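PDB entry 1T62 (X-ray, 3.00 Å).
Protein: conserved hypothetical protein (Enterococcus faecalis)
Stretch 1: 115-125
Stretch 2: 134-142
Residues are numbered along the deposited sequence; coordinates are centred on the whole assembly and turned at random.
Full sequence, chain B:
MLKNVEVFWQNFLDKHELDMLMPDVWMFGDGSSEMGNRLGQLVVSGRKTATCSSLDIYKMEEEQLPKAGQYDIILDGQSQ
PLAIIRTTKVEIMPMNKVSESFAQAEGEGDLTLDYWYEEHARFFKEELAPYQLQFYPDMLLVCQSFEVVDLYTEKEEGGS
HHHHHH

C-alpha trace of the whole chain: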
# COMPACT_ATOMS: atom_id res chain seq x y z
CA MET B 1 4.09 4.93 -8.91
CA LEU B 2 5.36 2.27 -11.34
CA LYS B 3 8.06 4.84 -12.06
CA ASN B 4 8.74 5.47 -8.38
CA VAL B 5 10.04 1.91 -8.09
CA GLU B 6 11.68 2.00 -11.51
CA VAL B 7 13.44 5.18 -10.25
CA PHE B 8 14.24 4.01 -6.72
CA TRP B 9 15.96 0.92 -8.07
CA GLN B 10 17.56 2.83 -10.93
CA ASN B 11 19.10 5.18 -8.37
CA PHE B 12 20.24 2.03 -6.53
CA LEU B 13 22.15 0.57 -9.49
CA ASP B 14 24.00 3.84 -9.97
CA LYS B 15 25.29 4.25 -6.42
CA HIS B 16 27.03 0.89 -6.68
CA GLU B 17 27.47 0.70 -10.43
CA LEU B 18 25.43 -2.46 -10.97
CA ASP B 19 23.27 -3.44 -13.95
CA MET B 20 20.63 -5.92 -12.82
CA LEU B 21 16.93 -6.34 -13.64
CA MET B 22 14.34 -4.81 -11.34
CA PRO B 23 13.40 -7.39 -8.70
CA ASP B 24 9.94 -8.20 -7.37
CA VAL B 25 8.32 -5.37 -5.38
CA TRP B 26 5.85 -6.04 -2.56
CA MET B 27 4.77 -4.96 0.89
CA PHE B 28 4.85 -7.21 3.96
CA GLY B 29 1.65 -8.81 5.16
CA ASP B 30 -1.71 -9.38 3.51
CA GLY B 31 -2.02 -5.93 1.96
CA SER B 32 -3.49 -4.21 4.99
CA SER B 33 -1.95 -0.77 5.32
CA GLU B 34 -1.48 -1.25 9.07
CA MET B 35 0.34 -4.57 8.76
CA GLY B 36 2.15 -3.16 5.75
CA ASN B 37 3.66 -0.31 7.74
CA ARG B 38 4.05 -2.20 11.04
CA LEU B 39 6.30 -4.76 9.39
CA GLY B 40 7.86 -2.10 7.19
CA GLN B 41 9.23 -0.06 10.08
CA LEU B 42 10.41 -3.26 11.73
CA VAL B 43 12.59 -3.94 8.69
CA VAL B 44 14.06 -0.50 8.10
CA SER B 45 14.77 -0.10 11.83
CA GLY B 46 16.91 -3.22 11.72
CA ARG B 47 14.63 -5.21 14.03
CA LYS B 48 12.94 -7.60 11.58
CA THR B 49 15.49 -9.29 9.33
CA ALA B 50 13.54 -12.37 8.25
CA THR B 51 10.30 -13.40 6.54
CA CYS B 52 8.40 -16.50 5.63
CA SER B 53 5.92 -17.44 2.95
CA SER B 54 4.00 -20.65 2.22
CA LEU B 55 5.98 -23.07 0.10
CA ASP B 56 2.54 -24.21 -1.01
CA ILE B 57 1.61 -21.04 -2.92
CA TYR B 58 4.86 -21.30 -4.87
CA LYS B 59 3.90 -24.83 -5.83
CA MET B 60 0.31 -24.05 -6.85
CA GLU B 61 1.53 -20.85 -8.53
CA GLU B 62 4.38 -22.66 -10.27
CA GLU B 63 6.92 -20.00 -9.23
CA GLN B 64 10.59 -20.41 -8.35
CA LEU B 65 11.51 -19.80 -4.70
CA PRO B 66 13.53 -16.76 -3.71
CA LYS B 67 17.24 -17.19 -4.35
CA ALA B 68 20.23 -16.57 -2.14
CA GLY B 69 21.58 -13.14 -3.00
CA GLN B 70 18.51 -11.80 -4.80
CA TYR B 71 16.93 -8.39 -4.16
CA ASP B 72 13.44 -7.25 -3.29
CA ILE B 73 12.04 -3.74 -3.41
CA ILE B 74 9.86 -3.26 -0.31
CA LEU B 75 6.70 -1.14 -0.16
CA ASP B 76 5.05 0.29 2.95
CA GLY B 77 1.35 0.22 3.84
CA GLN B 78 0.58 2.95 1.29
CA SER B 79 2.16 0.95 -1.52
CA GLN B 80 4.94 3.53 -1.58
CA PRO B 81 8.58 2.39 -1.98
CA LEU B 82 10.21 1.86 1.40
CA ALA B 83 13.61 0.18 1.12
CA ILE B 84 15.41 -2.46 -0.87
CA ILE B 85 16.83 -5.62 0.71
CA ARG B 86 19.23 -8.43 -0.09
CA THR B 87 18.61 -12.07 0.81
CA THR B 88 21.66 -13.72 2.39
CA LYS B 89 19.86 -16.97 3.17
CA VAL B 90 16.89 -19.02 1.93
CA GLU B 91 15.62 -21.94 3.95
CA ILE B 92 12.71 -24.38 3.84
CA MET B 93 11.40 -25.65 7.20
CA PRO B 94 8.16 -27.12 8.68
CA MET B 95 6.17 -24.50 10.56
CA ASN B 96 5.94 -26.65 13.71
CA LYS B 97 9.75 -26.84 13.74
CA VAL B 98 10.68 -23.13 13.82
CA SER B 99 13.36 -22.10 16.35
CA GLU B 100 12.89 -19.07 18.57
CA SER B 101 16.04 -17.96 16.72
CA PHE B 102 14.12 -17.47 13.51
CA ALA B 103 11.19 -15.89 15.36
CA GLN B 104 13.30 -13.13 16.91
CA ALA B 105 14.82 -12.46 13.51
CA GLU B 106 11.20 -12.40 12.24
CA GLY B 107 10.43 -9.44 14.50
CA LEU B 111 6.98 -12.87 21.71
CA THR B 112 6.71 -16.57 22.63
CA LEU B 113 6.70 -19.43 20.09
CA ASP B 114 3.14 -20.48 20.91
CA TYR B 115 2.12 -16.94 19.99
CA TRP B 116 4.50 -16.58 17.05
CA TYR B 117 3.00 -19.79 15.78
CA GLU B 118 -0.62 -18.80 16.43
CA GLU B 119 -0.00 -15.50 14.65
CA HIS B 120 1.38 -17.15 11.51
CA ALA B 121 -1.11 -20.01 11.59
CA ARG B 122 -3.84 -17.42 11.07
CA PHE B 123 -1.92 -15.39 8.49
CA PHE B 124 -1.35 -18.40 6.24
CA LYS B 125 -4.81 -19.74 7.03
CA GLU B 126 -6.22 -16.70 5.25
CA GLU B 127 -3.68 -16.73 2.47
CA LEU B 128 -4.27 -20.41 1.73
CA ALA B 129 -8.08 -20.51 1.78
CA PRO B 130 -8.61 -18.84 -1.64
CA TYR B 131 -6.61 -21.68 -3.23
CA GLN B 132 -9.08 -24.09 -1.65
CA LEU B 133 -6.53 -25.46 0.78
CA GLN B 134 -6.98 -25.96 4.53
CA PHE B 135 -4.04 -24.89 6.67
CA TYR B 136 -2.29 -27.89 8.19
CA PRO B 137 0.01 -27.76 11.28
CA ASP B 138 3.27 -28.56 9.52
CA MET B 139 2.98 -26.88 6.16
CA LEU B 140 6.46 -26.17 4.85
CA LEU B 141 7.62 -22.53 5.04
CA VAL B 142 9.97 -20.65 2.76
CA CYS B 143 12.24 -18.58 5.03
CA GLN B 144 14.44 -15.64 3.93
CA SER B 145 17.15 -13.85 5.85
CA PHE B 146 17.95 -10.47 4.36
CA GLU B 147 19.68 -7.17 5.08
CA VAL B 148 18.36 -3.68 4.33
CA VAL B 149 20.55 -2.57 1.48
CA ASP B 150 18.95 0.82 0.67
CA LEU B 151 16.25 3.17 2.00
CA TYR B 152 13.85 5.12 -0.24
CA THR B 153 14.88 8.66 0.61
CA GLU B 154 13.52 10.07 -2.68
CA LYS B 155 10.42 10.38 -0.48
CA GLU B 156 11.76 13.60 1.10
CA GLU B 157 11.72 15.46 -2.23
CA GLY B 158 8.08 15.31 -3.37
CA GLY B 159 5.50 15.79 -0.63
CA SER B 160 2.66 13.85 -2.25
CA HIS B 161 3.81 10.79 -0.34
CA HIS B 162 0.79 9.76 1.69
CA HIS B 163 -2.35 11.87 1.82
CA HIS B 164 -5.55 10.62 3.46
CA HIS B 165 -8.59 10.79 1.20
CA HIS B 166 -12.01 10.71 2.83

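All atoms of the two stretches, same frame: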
# COMPACT_ATOMS: atom_id res chain seq x y z
N TYR B 115 2.77 -18.11 20.57
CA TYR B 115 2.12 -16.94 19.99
C TYR B 115 2.59 -16.73 18.56
O TYR B 115 1.78 -16.53 17.65
CB TYR B 115 2.42 -15.69 20.81
CG TYR B 115 1.82 -14.45 20.18
CD1 TYR B 115 2.47 -13.78 19.14
CD2 TYR B 115 0.55 -14.00 20.56
CE1 TYR B 115 1.87 -12.71 18.48
CE2 TYR B 115 -0.06 -12.93 19.91
CZ TYR B 115 0.60 -12.29 18.87
OH TYR B 115 -0.01 -11.26 18.19
N TRP B 116 3.91 -16.76 18.37
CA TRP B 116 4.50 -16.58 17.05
C TRP B 116 3.78 -17.53 16.11
O TRP B 116 3.35 -17.16 15.00
CB TRP B 116 5.99 -16.92 17.08
CG TRP B 116 6.68 -16.71 15.77
CD1 TRP B 116 7.40 -15.61 15.39
CD2 TRP B 116 6.68 -17.59 14.65
NE1 TRP B 116 7.84 -15.75 14.10
CE2 TRP B 116 7.41 -16.96 13.62
CE3 TRP B 116 6.12 -18.86 14.41
CZ2 TRP B 116 7.60 -17.55 12.37
CZ3 TRP B 116 6.31 -19.45 13.17
CH2 TRP B 116 7.05 -18.79 12.16
N TYR B 117 3.65 -18.77 16.57
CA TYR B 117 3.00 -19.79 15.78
C TYR B 117 1.53 -19.48 15.55
O TYR B 117 1.06 -19.55 14.42
CB TYR B 117 3.16 -21.14 16.47
CG TYR B 117 2.66 -22.27 15.63
CD1 TYR B 117 1.29 -22.49 15.48
CD2 TYR B 117 3.55 -23.10 14.96
CE1 TYR B 117 0.82 -23.52 14.67
CE2 TYR B 117 3.09 -24.13 14.15
CZ TYR B 117 1.73 -24.33 14.01
OH TYR B 117 1.28 -25.35 13.22
N GLU B 118 0.79 -19.13 16.60
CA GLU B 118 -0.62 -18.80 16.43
C GLU B 118 -0.79 -17.67 15.41
O GLU B 118 -1.63 -17.74 14.50
CB GLU B 118 -1.25 -18.37 17.76
CG GLU B 118 -2.75 -18.17 17.64
CD GLU B 118 -3.39 -17.66 18.92
OE1 GLU B 118 -4.61 -17.39 18.90
OE2 GLU B 118 -2.67 -17.54 19.94
N GLU B 119 0.03 -16.63 15.56
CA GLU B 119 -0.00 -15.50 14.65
C GLU B 119 0.09 -15.97 13.20
O GLU B 119 -0.81 -15.73 12.40
CB GLU B 119 1.15 -14.54 14.97
CG GLU B 119 1.23 -13.29 14.10
CD GLU B 119 2.24 -12.28 14.62
OE1 GLU B 119 3.40 -12.67 14.89
OE2 GLU B 119 1.89 -11.08 14.75
N HIS B 120 1.18 -16.67 12.87
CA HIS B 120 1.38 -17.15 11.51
C HIS B 120 0.35 -18.17 11.03
O HIS B 120 0.01 -18.21 9.84
CB HIS B 120 2.80 -17.71 11.37
CG HIS B 120 3.87 -16.67 11.44
ND1 HIS B 120 4.08 -15.89 12.57
CD2 HIS B 120 4.77 -16.26 10.53
CE1 HIS B 120 5.07 -15.05 12.33
NE2 HIS B 120 5.51 -15.25 11.11
N ALA B 121 -0.13 -19.01 11.94
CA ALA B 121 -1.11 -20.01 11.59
C ALA B 121 -2.29 -19.29 10.93
O ALA B 121 -2.75 -19.66 9.85
CB ALA B 121 -1.57 -20.75 12.84
N ARG B 122 -2.74 -18.22 11.58
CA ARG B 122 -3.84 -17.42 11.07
C ARG B 122 -3.50 -16.76 9.73
O ARG B 122 -4.25 -16.88 8.76
CB ARG B 122 -4.21 -16.34 12.10
CG ARG B 122 -5.31 -15.41 11.65
CD ARG B 122 -5.89 -14.66 12.83
NE ARG B 122 -4.88 -13.95 13.61
CZ ARG B 122 -4.10 -12.98 13.14
NH1 ARG B 122 -4.21 -12.58 11.87
NH2 ARG B 122 -3.22 -12.39 13.95
N PHE B 123 -2.37 -16.06 9.69
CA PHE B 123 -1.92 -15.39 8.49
C PHE B 123 -1.99 -16.31 7.27
O PHE B 123 -2.63 -15.97 6.27
CB PHE B 123 -0.48 -14.90 8.68
CG PHE B 123 0.02 -14.04 7.56
CD1 PHE B 123 -0.45 -12.74 7.40
CD2 PHE B 123 0.93 -14.54 6.63
CE1 PHE B 123 -0.02 -11.94 6.35
CE2 PHE B 123 1.37 -13.75 5.57
CZ PHE B 123 0.90 -12.44 5.43
N PHE B 124 -1.34 -17.46 7.35
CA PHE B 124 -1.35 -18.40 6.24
C PHE B 124 -2.71 -19.04 6.04
O PHE B 124 -3.06 -19.44 4.93
CB PHE B 124 -0.28 -19.47 6.45
CG PHE B 124 1.12 -18.92 6.49
CD1 PHE B 124 1.84 -18.90 7.68
CD2 PHE B 124 1.71 -18.42 5.32
CE1 PHE B 124 3.14 -18.39 7.72
CE2 PHE B 124 3.01 -17.90 5.35
CZ PHE B 124 3.72 -17.89 6.55
N LYS B 125 -3.47 -19.16 7.12
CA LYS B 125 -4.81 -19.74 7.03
C LYS B 125 -5.55 -18.92 5.97
O LYS B 125 -6.07 -19.47 4.99
CB LYS B 125 -5.53 -19.61 8.38
CG LYS B 125 -7.00 -20.07 8.40
CD LYS B 125 -7.13 -21.57 8.14
CE LYS B 125 -8.56 -22.07 8.35
NZ LYS B 125 -8.94 -22.22 9.78
N GLN B 134 -6.92 -26.12 3.08
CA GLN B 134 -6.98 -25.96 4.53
C GLN B 134 -5.59 -25.98 5.14
O GLN B 134 -4.78 -26.86 4.84
CB GLN B 134 -7.84 -27.06 5.14
CG GLN B 134 -9.28 -27.08 4.65
CD GLN B 134 -10.10 -28.18 5.30
OE1 GLN B 134 -11.29 -28.34 5.02
NE2 GLN B 134 -9.46 -28.94 6.19
N PHE B 135 -5.32 -25.01 6.00
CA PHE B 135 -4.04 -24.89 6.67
C PHE B 135 -3.76 -26.09 7.57
O PHE B 135 -4.54 -26.39 8.46
CB PHE B 135 -4.01 -23.63 7.52
CG PHE B 135 -2.78 -23.50 8.36
CD1 PHE B 135 -1.59 -23.05 7.82
CD2 PHE B 135 -2.82 -23.84 9.70
CE1 PHE B 135 -0.43 -22.95 8.61
CE2 PHE B 135 -1.68 -23.75 10.50
CZ PHE B 135 -0.48 -23.31 9.95
N TYR B 136 -2.65 -26.78 7.33
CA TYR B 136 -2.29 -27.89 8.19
C TYR B 136 -1.20 -27.41 9.14
O TYR B 136 -0.54 -26.42 8.87
CB TYR B 136 -1.87 -29.11 7.37
CG TYR B 136 -0.99 -28.83 6.19
CD1 TYR B 136 -1.45 -28.04 5.13
CD2 TYR B 136 0.29 -29.38 6.10
CE1 TYR B 136 -0.65 -27.81 4.02
CE2 TYR B 136 1.09 -29.16 5.00
CZ TYR B 136 0.62 -28.37 3.96
OH TYR B 136 1.43 -28.11 2.88
N PRO B 137 -0.99 -28.11 10.26
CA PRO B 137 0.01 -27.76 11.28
C PRO B 137 1.49 -27.74 10.89
O PRO B 137 2.29 -27.03 11.50
CB PRO B 137 -0.25 -28.79 12.39
CG PRO B 137 -1.61 -29.33 12.10
CD PRO B 137 -1.63 -29.39 10.61
N ASP B 138 1.87 -28.52 9.89
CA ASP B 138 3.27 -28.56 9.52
C ASP B 138 3.53 -28.22 8.06
O ASP B 138 4.41 -28.80 7.43
CB ASP B 138 3.82 -29.94 9.84
CG ASP B 138 2.98 -31.04 9.24
OD1 ASP B 138 3.37 -32.22 9.33
OD2 ASP B 138 1.92 -30.73 8.66
N MET B 139 2.77 -27.27 7.53
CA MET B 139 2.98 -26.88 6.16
C MET B 139 4.36 -26.26 6.10
O MET B 139 4.73 -25.47 6.97
CB MET B 139 1.94 -25.87 5.71
CG MET B 139 1.95 -24.58 6.48
SD MET B 139 1.25 -23.28 5.46
CE MET B 139 2.65 -22.96 4.45
N LEU B 140 5.12 -26.66 5.09
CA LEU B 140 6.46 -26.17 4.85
C LEU B 140 6.48 -24.66 4.62
O LEU B 140 5.61 -24.12 3.94
CB LEU B 140 7.03 -26.90 3.63
CG LEU B 140 7.89 -28.17 3.76
CD1 LEU B 140 7.88 -28.69 5.18
CD2 LEU B 140 7.38 -29.23 2.79
N LEU B 141 7.46 -23.97 5.20
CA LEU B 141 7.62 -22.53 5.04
C LEU B 141 8.87 -22.20 4.25
O LEU B 141 9.86 -22.93 4.31
CB LEU B 141 7.77 -21.84 6.39
CG LEU B 141 6.55 -21.62 7.26
CD1 LEU B 141 7.00 -21.05 8.58
CD2 LEU B 141 5.59 -20.68 6.56
N VAL B 142 8.83 -21.10 3.53
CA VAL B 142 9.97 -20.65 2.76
C VAL B 142 10.51 -19.43 3.52
O VAL B 142 9.93 -18.34 3.47
CB VAL B 142 9.57 -20.27 1.33
CG1 VAL B 142 10.76 -19.71 0.58
CG2 VAL B 142 9.01 -21.49 0.62

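This is a small, mainly apolar contact in which one side of a helix packs against a loop and the start of a strand, with a single hydrogen bond between the two stretches. About 420 Å² of surface is buried, both sides summed.

Residues 115-125 are helical throughout, within a helix that extends beyond the stretch at both ends. Its backbone bonds run from each amide to the carbonyl four residues back, as in Ala121 N to Tyr117 O at 2.8 Å and Lys125 N to Ala121 O at 2.9 Å. The second stretch is loop from Gln134 to Met139 and becomes a strand at Leu140. The backbones come closest near Lys125 and Phe135, whose CA atoms lie 5.2 Å apart. No backbone-to-backbone hydrogen bond joins the stretches; each contact uses at least one side chain, in places against backbone atoms of the other stretch.

The helix residues that touch the second stretch are Trp116, Tyr117, Ala121, Phe124 and Lys125. Their spacing of three or four residues, with neighbours added, is that of one side of a helix. The CA-to-CB bond of Arg122 points away, and the residue takes no part.

Phe135 has the largest covered area of any residue here. Its CA-to-CB bond points toward the helix, and its chi1 is t. The ring lies close to Ala121, where the small side chain leaves the helix backbone accessible. Ala121 CA is 3.7 Å from Phe135 CZ and 4.2 Å from the ring centroid, an off-centre CH-pi contact. Ala121 CB also meets Phe135 CE2 at 3.8 Å. Phe124 CB approaches Phe135 CD1 at 4.1 Å. Along the more exposed border, Lys125 CD lies 3.8 Å from Phe135 CB; here the aliphatic part of the lysine makes the contact, not its charged end.

The hydrogen bond is Tyr117 OH to Pro137 O, at 2.6 Å. The tyrosine hydroxyl is the donor. The CA-to-CB bond of Tyr117 points sideways, but the long side chain brings its end nearer to the loop. The carbonyl sits at the edge of the tyrosine ring, near its plane, where the hydroxyl can reach it. This bond ties the helix to the loop through a backbone acceptor. The same hydroxyl is 4.2 Å from Phe135 CZ, so polar and apolar contacts adjoin.

The CA-to-CB bond of Phe124 points toward the second stretch, and the residue meets two further residues of it. Its CZ packs on Leu141 CD2 at 3.4 Å, a close apolar contact. Met139 SD is 4.2 Å from Phe124 CB. The sulfur is also 5.1 Å from the centroid of the Phe124 ring, an oblique sulfur-aromatic approach. The CA-to-CB bonds of Met139 and Leu141 both point toward the helix, while Leu140 between them is out of its reach. This alternation suits an extended backbone.

Leu141 also reaches Trp116. Its CD1 lies 4.2 Å from Trp116 CH2, at the edge of the indole. Both residues are buried. Nearby, His120 ND1 donates to Trp116 O at 2.8 Å, a bond within the helix.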